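Local atomic coordinates of beta-lactamase domain protein (Burkholderia ambifaria, PDB entry 5I0P), a protein that binds two zinc ions through a metallo-beta-lactamase fold and is probably a hydrolase of that superfamily, its substrate not established. Residues L55-I60 with D91-L96; V100-P105 with P215-L220; L192-A197 with V207-G212. All coordinates share one frame; numbering follows the deposited sequence.

Interaction 1 (L55-I60 with D91-L96)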
loop_
_atom_site.group_PDB
_atom_site.type_symbol
_atom_site.label_atom_id
_atom_site.label_comp_id
_atom_site.label_asym_id
_atom_site.label_seq_id
_atom_site.Cartn_x
_atom_site.Cartn_y
_atom_site.Cartn_z
ATOM N N LEU A 55 13.940 5.956 5.630
ATOM C CA LEU A 55 15.225 5.554 6.189
ATOM C C LEU A 55 15.158 5.782 7.695
ATOM O O LEU A 55 14.967 6.926 8.138
ATOM C CB LEU A 55 16.369 6.369 5.608
ATOM C CG LEU A 55 17.133 5.963 4.363
ATOM C CD1 LEU A 55 18.158 7.070 4.033
ATOM C CD2 LEU A 55 17.812 4.631 4.529
ATOM N N LEU A 56 15.281 4.705 8.478
ATOM C CA LEU A 56 15.200 4.790 9.927
ATOM C C LEU A 56 16.564 4.517 10.543
ATOM O O LEU A 56 17.140 3.448 10.334
ATOM C CB LEU A 56 14.169 3.814 10.454
ATOM C CG LEU A 56 12.780 3.856 9.830
ATOM C CD1 LEU A 56 11.888 2.879 10.584
ATOM C CD2 LEU A 56 12.220 5.242 9.895
ATOM N N ARG A 57 17.085 5.487 11.290
ATOM C CA ARG A 57 18.320 5.286 12.030
ATOM C C ARG A 57 18.165 4.141 13.030
ATOM O O ARG A 57 17.199 4.088 13.800
ATOM C CB ARG A 57 18.694 6.575 12.741
ATOM C CG ARG A 57 20.024 6.493 13.402
ATOM C CD ARG A 57 21.087 6.192 12.390
ATOM N NE ARG A 57 22.407 6.434 12.964
ATOM C CZ ARG A 57 23.023 5.608 13.805
ATOM N NH1 ARG A 57 22.429 4.472 14.156
ATOM N NH2 ARG A 57 24.229 5.909 14.291
ATOM N N ASP A 58 19.136 3.237 13.049
ATOM C CA ASP A 58 18.942 1.983 13.751
ATOM C C ASP A 58 20.284 1.440 14.250
ATOM O O ASP A 58 21.352 1.967 13.940
ATOM C CB ASP A 58 18.216 0.977 12.845
ATOM C CG ASP A 58 17.535 -0.129 13.635
ATOM O OD1 ASP A 58 17.605 -0.090 14.883
ATOM O OD2 ASP A 58 16.947 -1.036 13.010
ATOM N N GLU A 59 20.208 0.403 15.080
ATOM C CA GLU A 59 21.392 -0.302 15.560
ATOM C C GLU A 59 20.982 -1.733 15.891
ATOM O O GLU A 59 20.063 -1.937 16.688
ATOM C CB GLU A 59 22.010 0.414 16.783
ATOM C CG GLU A 59 23.161 -0.349 17.410
ATOM C CD GLU A 59 23.699 0.322 18.632
ATOM O OE1 GLU A 59 24.599 -0.262 19.257
ATOM O OE2 GLU A 59 23.190 1.396 19.010
ATOM N N ILE A 60 21.641 -2.718 15.276
ATOM C CA ILE A 60 21.310 -4.133 15.475
ATOM C C ILE A 60 22.572 -4.899 15.859
ATOM O O ILE A 60 23.535 -4.956 15.078
ATOM C CB ILE A 60 20.672 -4.772 14.228
ATOM C CG1 ILE A 60 19.391 -4.059 13.829
ATOM C CG2 ILE A 60 20.357 -6.230 14.490
ATOM C CD1 ILE A 60 18.808 -4.615 12.588
ATOM N N ASP A 91 25.486 8.648 6.329
ATOM C CA ASP A 91 26.537 8.949 7.306
ATOM C C ASP A 91 27.631 7.892 7.273
ATOM O O ASP A 91 28.307 7.648 8.279
ATOM C CB ASP A 91 25.973 9.095 8.728
ATOM C CG ASP A 91 24.777 10.056 8.805
ATOM O OD1 ASP A 91 24.623 10.898 7.890
ATOM O OD2 ASP A 91 23.994 9.977 9.783
ATOM N N GLY A 92 27.807 7.246 6.120
ATOM C CA GLY A 92 28.749 6.150 6.051
ATOM C C GLY A 92 28.358 4.883 6.793
ATOM O O GLY A 92 29.211 4.014 6.985
ATOM N N LEU A 93 27.117 4.756 7.253
ATOM C CA LEU A 93 26.672 3.548 7.935
ATOM C C LEU A 93 26.010 2.591 6.954
ATOM O O LEU A 93 25.489 3.003 5.914
ATOM C CB LEU A 93 25.680 3.900 9.045
ATOM C CG LEU A 93 26.086 4.987 10.029
ATOM C CD1 LEU A 93 25.064 5.070 11.161
ATOM C CD2 LEU A 93 27.469 4.669 10.545
ATOM N N PRO A 94 25.999 1.300 7.254
ATOM C CA PRO A 94 25.312 0.353 6.371
ATOM C C PRO A 94 23.814 0.325 6.619
ATOM O O PRO A 94 23.307 0.749 7.658
ATOM C CB PRO A 94 25.953 -0.990 6.731
ATOM C CG PRO A 94 26.266 -0.833 8.189
ATOM C CD PRO A 94 26.691 0.613 8.368
ATOM N N VAL A 95 23.104 -0.173 5.609
ATOM C CA VAL A 95 21.744 -0.646 5.801
ATOM C C VAL A 95 21.787 -1.983 6.538
ATOM O O VAL A 95 22.608 -2.858 6.229
ATOM C CB VAL A 95 21.037 -0.754 4.444
ATOM C CG1 VAL A 95 19.802 -1.594 4.561
ATOM C CG2 VAL A 95 20.702 0.628 3.929
ATOM N N LEU A 96 20.930 -2.126 7.555
ATOM C CA LEU A 96 20.904 -3.304 8.422
ATOM C C LEU A 96 19.841 -4.322 8.022
ATOM O O LEU A 96 19.988 -5.509 8.331
ATOM C CB LEU A 96 20.691 -2.885 9.889
ATOM C CG LEU A 96 21.719 -1.880 10.428
ATOM C CD1 LEU A 96 21.410 -1.391 11.855
ATOM C CD2 LEU A 96 23.097 -2.509 10.361
#
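Ile60 and Leu96 are the nearest pair by CA atoms, 7.1 Å apart, in two segments that exchange no hydrogen bond. Residues 55-60 are the end of strand 50-60, whereas 91-96 come out of a loop and enter strand 95-99 only at Val95; the touching parts, 57-60 and 93-96, run 59° apart, and contact is made by side chains reaching the partner's backbone and side chains. Leu96 has the largest share. Its CG stands beside its own backbone N, anti to the carbonyl carbon (chi1 -56°), from where the CD1 methyl reaches the backbone from Asp58 to Ile60, 3.7 Å from Ile60 N. The Ile60 and Leu96 side chains slide past each other in opposite directions, with Ile60 CD1 3.7 Å from Leu96 CB. Asp58 adds its CB to the same methyl of Leu96, while its carboxylate is occupied by polar partners: OD1 accepts from Glu59 N at 2.7 Å, a donor standing above the carboxylate plane, and also from Gly201 N. At the other end of the contact Arg57 crosses Leu93 at about a right angle. A bend at chi2 (59°) turns the arginine chain, and Leu93 CD1 sits over one face of the guanidinium, toward its rim, 3.3 Å from Arg57 NH2. The methyl thus meets the flat side of the charged group. Asp58 OD2 reaches Thr67 of strand 63-69 and forms a salt bridge with Arg97 of strand 95-99, and Leu93 packs on Trp66. Strand 63-69 is antiparallel to strand 50-60, and helix 76-88 links it to the parallel strand 95-99 in a beta-alpha-beta crossover; this surface contact spans that middle strand.

Interaction 2 (V100-P105 with P215-L220). With ZN (zinc ion), chain E.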
loop_
_atom_site.group_PDB
_atom_site.type_symbol
_atom_site.label_atom_id
_atom_site.label_comp_id
_atom_site.label_asym_id
_atom_site.label_seq_id
_atom_site.Cartn_x
_atom_site.Cartn_y
_atom_site.Cartn_z
ATOM N N VAL A 100 9.413 -4.167 4.252
ATOM C CA VAL A 100 8.483 -3.873 3.161
ATOM C C VAL A 100 7.032 -3.933 3.651
ATOM O O VAL A 100 6.611 -4.926 4.255
ATOM C CB VAL A 100 8.701 -4.822 1.970
ATOM C CG1 VAL A 100 7.560 -4.675 0.954
ATOM C CG2 VAL A 100 10.053 -4.518 1.343
ATOM N N THR A 101 6.262 -2.882 3.363
ATOM C CA THR A 101 4.891 -2.820 3.858
ATOM C C THR A 101 3.979 -3.846 3.180
ATOM O O THR A 101 3.082 -4.416 3.820
ATOM C CB THR A 101 4.334 -1.394 3.678
ATOM O OG1 THR A 101 4.409 -0.987 2.304
ATOM C CG2 THR A 101 5.067 -0.403 4.530
ATOM N N HIS A 102 4.158 -4.062 1.885
ATOM C CA HIS A 102 3.264 -4.923 1.144
ATOM C C HIS A 102 3.864 -5.100 -0.244
ATOM O O HIS A 102 4.835 -4.425 -0.599
ATOM C CB HIS A 102 1.826 -4.375 1.111
ATOM C CG HIS A 102 1.627 -3.113 0.314
ATOM N ND1 HIS A 102 2.151 -1.889 0.681
ATOM C CD2 HIS A 102 0.911 -2.887 -0.814
ATOM C CE1 HIS A 102 1.773 -0.968 -0.183
ATOM N NE2 HIS A 102 1.022 -1.551 -1.100
ATOM N N CYS A 103 3.293 -6.030 -1.024
ATOM C CA CYS A 103 4.009 -6.567 -2.177
ATOM C C CYS A 103 3.794 -5.790 -3.472
ATOM O O CYS A 103 4.300 -6.223 -4.521
ATOM C CB CYS A 103 3.623 -8.037 -2.412
ATOM S SG CYS A 103 1.917 -8.275 -2.983
ATOM N N HIS A 104 3.056 -4.680 -3.450
ATOM C CA HIS A 104 2.879 -3.933 -4.696
ATOM C C HIS A 104 4.231 -3.442 -5.211
ATOM O O HIS A 104 5.141 -3.112 -4.425
ATOM C CB HIS A 104 1.898 -2.776 -4.523
ATOM C CG HIS A 104 0.487 -3.246 -4.336
ATOM N ND1 HIS A 104 -0.482 -2.498 -3.708
ATOM C CD2 HIS A 104 -0.097 -4.424 -4.647
ATOM C CE1 HIS A 104 -1.606 -3.188 -3.654
ATOM N NE2 HIS A 104 -1.400 -4.359 -4.219
ATOM N N PRO A 105 4.386 -3.406 -6.535
ATOM C CA PRO A 105 5.727 -3.262 -7.132
ATOM C C PRO A 105 6.477 -1.993 -6.704
ATOM O O PRO A 105 7.718 -2.013 -6.606
ATOM C CB PRO A 105 5.430 -3.244 -8.635
ATOM C CG PRO A 105 4.091 -3.788 -8.759
ATOM C CD PRO A 105 3.328 -3.451 -7.547
ATOM N N PRO A 215 -2.759 -8.600 0.525
ATOM C CA PRO A 215 -3.023 -9.749 1.406
ATOM C C PRO A 215 -2.968 -9.436 2.890
ATOM O O PRO A 215 -3.882 -9.817 3.643
ATOM C CB PRO A 215 -1.909 -10.735 1.017
ATOM C CG PRO A 215 -1.626 -10.457 -0.364
ATOM C CD PRO A 215 -1.817 -8.976 -0.546
ATOM N N GLU A 216 -1.915 -8.740 3.324
ATOM C CA GLU A 216 -1.605 -8.592 4.737
ATOM C C GLU A 216 -0.688 -7.389 4.905
ATOM O O GLU A 216 0.515 -7.539 5.172
ATOM C CB GLU A 216 -0.952 -9.872 5.282
ATOM C CG GLU A 216 -0.840 -9.907 6.804
ATOM C CD GLU A 216 0.002 -11.099 7.351
ATOM O OE1 GLU A 216 0.406 -12.018 6.587
ATOM O OE2 GLU A 216 0.242 -11.122 8.571
ATOM N N HIS A 217 -1.259 -6.199 4.739
ATOM C CA HIS A 217 -0.477 -4.972 4.612
ATOM C C HIS A 217 0.136 -4.581 5.948
ATOM O O HIS A 217 -0.548 -4.558 6.977
ATOM C CB HIS A 217 -1.373 -3.858 4.083
ATOM C CG HIS A 217 -0.679 -2.538 3.946
ATOM N ND1 HIS A 217 -0.393 -1.730 5.031
ATOM C CD2 HIS A 217 -0.232 -1.876 2.851
ATOM C CE1 HIS A 217 0.224 -0.641 4.609
ATOM N NE2 HIS A 217 0.314 -0.693 3.289
ATOM N N CYS A 218 1.426 -4.276 5.949
ATOM C CA CYS A 218 2.126 -3.961 7.197
ATOM C C CYS A 218 2.290 -2.452 7.301
ATOM O O CYS A 218 3.052 -1.858 6.541
ATOM C CB CYS A 218 3.493 -4.651 7.293
ATOM S SG CYS A 218 4.473 -4.036 8.712
ATOM N N ALA A 219 1.554 -1.843 8.217
ATOM C CA ALA A 219 1.806 -0.481 8.666
ATOM C C ALA A 219 2.518 -0.567 10.012
ATOM O O ALA A 219 2.397 -1.562 10.738
ATOM C CB ALA A 219 0.524 0.335 8.787
ATOM N N LEU A 220 3.324 0.444 10.306
ATOM C CA LEU A 220 4.132 0.450 11.511
ATOM C C LEU A 220 3.711 1.607 12.388
ATOM O O LEU A 220 3.742 2.762 11.944
ATOM C CB LEU A 220 5.622 0.549 11.154
ATOM C CG LEU A 220 6.122 -0.635 10.320
ATOM C CD1 LEU A 220 7.485 -0.325 9.832
ATOM C CD2 LEU A 220 6.081 -1.968 11.137
HETATM ZN ZN ZN E . -0.219 -0.588 -2.937
#
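The zinc-binding loop of the metallo-beta-lactamase fold, following strand 95-99, here meets the start of strand 217-222 through Thr101 and His102 on one side and His217 and Cys218 on the other. A nearly straight backbone bond joins them, Cys218 N to Thr101 O at 2.7 Å. Thr101 CB and CG2 also lie close to Cys218 O. Beside this bond the rings of His102 and His217 cross obliquely, centroids 4.5 Å apart and planes at 41°. His217 brings the CD2 corner of its imidazole over one face of His102, toward the rim, 3.2 Å from His102 ND1. His217 NE2 takes no hydrogen bond from that nitrogen and is paired with Asp232 N. His102 ND1 instead donates to Thr101 OG1 at 2.9 Å, the hydroxyl tilted 15° from the ring plane; Thr101 OG1 stands between its own backbone N and carbonyl carbon (chi1 57°), where it can receive this N-H. With ND1 so engaged, the opposite nitrogen faces the metal: His102 NE2 binds zinc at 2.4 Å. His104 binds the same ion through ND1 rather than NE2, at 2.1 Å. Thr101 is therefore a second-shell residue that helps fix the rotation of a first-shell ligand. His213 and Asp232 complete this zinc site, and Asp232 also binds the second zinc, together with Asp106, His107 and His277. The sequence His102-Cys103-His104-Pro105-Asp106-His107 is the HxHxDH signature of the metallo-beta-lactamase superfamily, set at the edge of its two sheets in a dinuclear zinc centre.

Interaction 3 (L192-A197 with V207-G212)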
loop_
_atom_site.group_PDB
_atom_site.type_symbol
_atom_site.label_atom_id
_atom_site.label_comp_id
_atom_site.label_asym_id
_atom_site.label_seq_id
_atom_site.Cartn_x
_atom_site.Cartn_y
_atom_site.Cartn_z
ATOM N N LEU A 192 7.081 -10.699 9.543
ATOM C CA LEU A 192 6.371 -9.746 10.388
ATOM C C LEU A 192 4.933 -10.199 10.570
ATOM O O LEU A 192 4.291 -10.659 9.619
ATOM C CB LEU A 192 6.353 -8.360 9.752
ATOM C CG LEU A 192 7.680 -7.657 9.508
ATOM C CD1 LEU A 192 7.451 -6.475 8.516
ATOM C CD2 LEU A 192 8.300 -7.198 10.835
ATOM N N ARG A 193 4.420 -10.055 11.785
ATOM C CA ARG A 193 3.042 -10.419 12.070
ATOM C C ARG A 193 2.331 -9.339 12.870
ATOM O O ARG A 193 2.941 -8.561 13.610
ATOM C CB ARG A 193 2.941 -11.748 12.831
ATOM C CG ARG A 193 3.373 -12.962 12.049
ATOM C CD ARG A 193 3.173 -14.278 12.833
ATOM N NE ARG A 193 1.778 -14.513 13.195
ATOM C CZ ARG A 193 1.340 -14.565 14.447
ATOM N NH1 ARG A 193 2.185 -14.403 15.456
ATOM N NH2 ARG A 193 0.052 -14.779 14.688
ATOM N N GLU A 194 1.009 -9.371 12.752
ATOM C CA GLU A 194 0.141 -8.484 13.507
ATOM C C GLU A 194 0.516 -8.437 14.980
ATOM O O GLU A 194 0.568 -9.464 15.657
ATOM C CB GLU A 194 -1.313 -8.956 13.362
ATOM C CG GLU A 194 -2.220 -8.317 14.389
ATOM C CD GLU A 194 -2.338 -6.827 14.169
ATOM O OE1 GLU A 194 -2.190 -6.404 13.000
ATOM O OE2 GLU A 194 -2.547 -6.085 15.158
ATOM N N GLY A 195 0.702 -7.241 15.492
ATOM C CA GLY A 195 1.018 -7.060 16.890
ATOM C C GLY A 195 2.482 -7.201 17.249
ATOM O O GLY A 195 2.828 -7.044 18.418
ATOM N N ASP A 196 3.349 -7.540 16.303
ATOM C CA ASP A 196 4.773 -7.603 16.622
ATOM C C ASP A 196 5.284 -6.242 17.047
ATOM O O ASP A 196 4.825 -5.197 16.567
ATOM C CB ASP A 196 5.598 -8.084 15.432
ATOM C CG ASP A 196 5.413 -9.548 15.158
ATOM O OD1 ASP A 196 4.743 -10.217 15.974
ATOM O OD2 ASP A 196 5.940 -10.026 14.134
ATOM N N ALA A 197 6.209 -6.270 17.979
ATOM C CA ALA A 197 6.940 -5.100 18.423
ATOM C C ALA A 197 8.282 -5.138 17.725
ATOM O O ALA A 197 9.053 -6.070 17.932
ATOM C CB ALA A 197 7.122 -5.142 19.937
ATOM N N VAL A 207 3.530 -3.640 14.613
ATOM C CA VAL A 207 2.955 -4.021 13.330
ATOM C C VAL A 207 1.442 -3.910 13.389
ATOM O O VAL A 207 0.796 -4.492 14.269
ATOM C CB VAL A 207 3.355 -5.447 12.941
ATOM C CG1 VAL A 207 2.475 -5.939 11.755
ATOM C CG2 VAL A 207 4.837 -5.507 12.564
ATOM N N VAL A 208 0.867 -3.163 12.451
ATOM C CA VAL A 208 -0.578 -3.033 12.317
ATOM C C VAL A 208 -0.952 -3.517 10.917
ATOM O O VAL A 208 -0.565 -2.903 9.910
ATOM C CB VAL A 208 -1.050 -1.596 12.585
ATOM C CG1 VAL A 208 -2.561 -1.480 12.370
ATOM C CG2 VAL A 208 -0.673 -1.192 14.020
ATOM N N THR A 209 -1.635 -4.664 10.845
ATOM C CA THR A 209 -1.974 -5.257 9.552
ATOM C C THR A 209 -3.270 -4.664 9.024
ATOM O O THR A 209 -4.208 -4.423 9.785
ATOM C CB THR A 209 -2.142 -6.767 9.649
ATOM O OG1 THR A 209 -3.170 -7.052 10.600
ATOM C CG2 THR A 209 -0.877 -7.389 10.128
ATOM N N GLY A 210 -3.327 -4.500 7.713
ATOM C CA GLY A 210 -4.511 -3.993 7.052
ATOM C C GLY A 210 -4.881 -4.908 5.904
ATOM O O GLY A 210 -4.045 -5.617 5.363
ATOM N N TYR A 211 -6.167 -4.926 5.571
ATOM C CA TYR A 211 -6.666 -5.878 4.587
ATOM C C TYR A 211 -7.487 -5.147 3.531
ATOM O O TYR A 211 -7.920 -4.014 3.731
ATOM C CB TYR A 211 -7.477 -6.984 5.281
ATOM C CG TYR A 211 -6.659 -7.709 6.322
ATOM C CD1 TYR A 211 -5.831 -8.767 5.966
ATOM C CD2 TYR A 211 -6.673 -7.306 7.642
ATOM C CE1 TYR A 211 -5.041 -9.419 6.911
ATOM C CE2 TYR A 211 -5.899 -7.932 8.585
ATOM C CZ TYR A 211 -5.083 -8.995 8.218
ATOM O OH TYR A 211 -4.308 -9.622 9.169
ATOM N N GLY A 212 -7.706 -5.801 2.395
ATOM C CA GLY A 212 -8.532 -5.202 1.368
ATOM C C GLY A 212 -7.766 -4.557 0.236
ATOM O O GLY A 212 -8.203 -4.606 -0.917
HETATM O O HOH W 1 -1.051 -3.877 16.388
#
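Leu192 opens the contact by touching Val207, its CD2 4.2 Å from Val207 CG2. At Arg193 the backbone takes over: its carbonyl O lies against Val207 CB and CG1, and also accepts from Asp196 N to close a type II beta turn. Glu194, in that turn, folds its side chain over strand 203-210. CG leaves anti to the backbone N (chi1 165°) and the chain then bends at chi2 (66°), bringing OE1 to Thr209, where two donors grip it: Thr209 N at 2.8 Å, nearly in line with the C-O bond, and Thr209 OG1 at 2.7 Å, on the anti side and tilted out of the carboxylate plane. The other oxygen, Glu194 OE2, forms a salt bridge with Arg263 and receives a water hydrogen bond; the same water donates to Val207 O, which further accepts from Gly195 N at 3.0 Å. The positive phi of Gly195 (84°) serves both the turn, as its third residue, and a beta bulge, as its first. Asp196 O accepts from Val207 N at 2.8 Å, its CB packs on Val207 CG2, and its OD2 takes the N-H of Arg193 from above the carboxylate plane. Type II turn and G1 beta bulge, with Gly195 and Asp196 opposite Val207, together lead the chain from strand 190-192 of one sheet into strand 197-200 of the other in the metallo-beta-lactamase alpha-beta/beta-alpha sandwich.

Overall arrangement
From the N terminus, strand 50-60 leads on to 91-96, where interaction 1 closes a loop of 30 residues that takes in strand 63-69 and helix 76-88. Strand 95-99 then runs directly into 100-105, the first half of interaction 2, whose partner comes 109 residues later; the two contacts are thus in series, with centres 21 Å apart. Interaction 3 nests inside that long loop, closing the hairpin of strands 197-200 and 203-210. It touches interaction 2 where strands 203-210 and 217-222 pair, and where Cys218 SG meets Leu192 CD1. Together interactions 2 and 3 tie the two sheets to each other, while interaction 1 stays remote from the zinc ions.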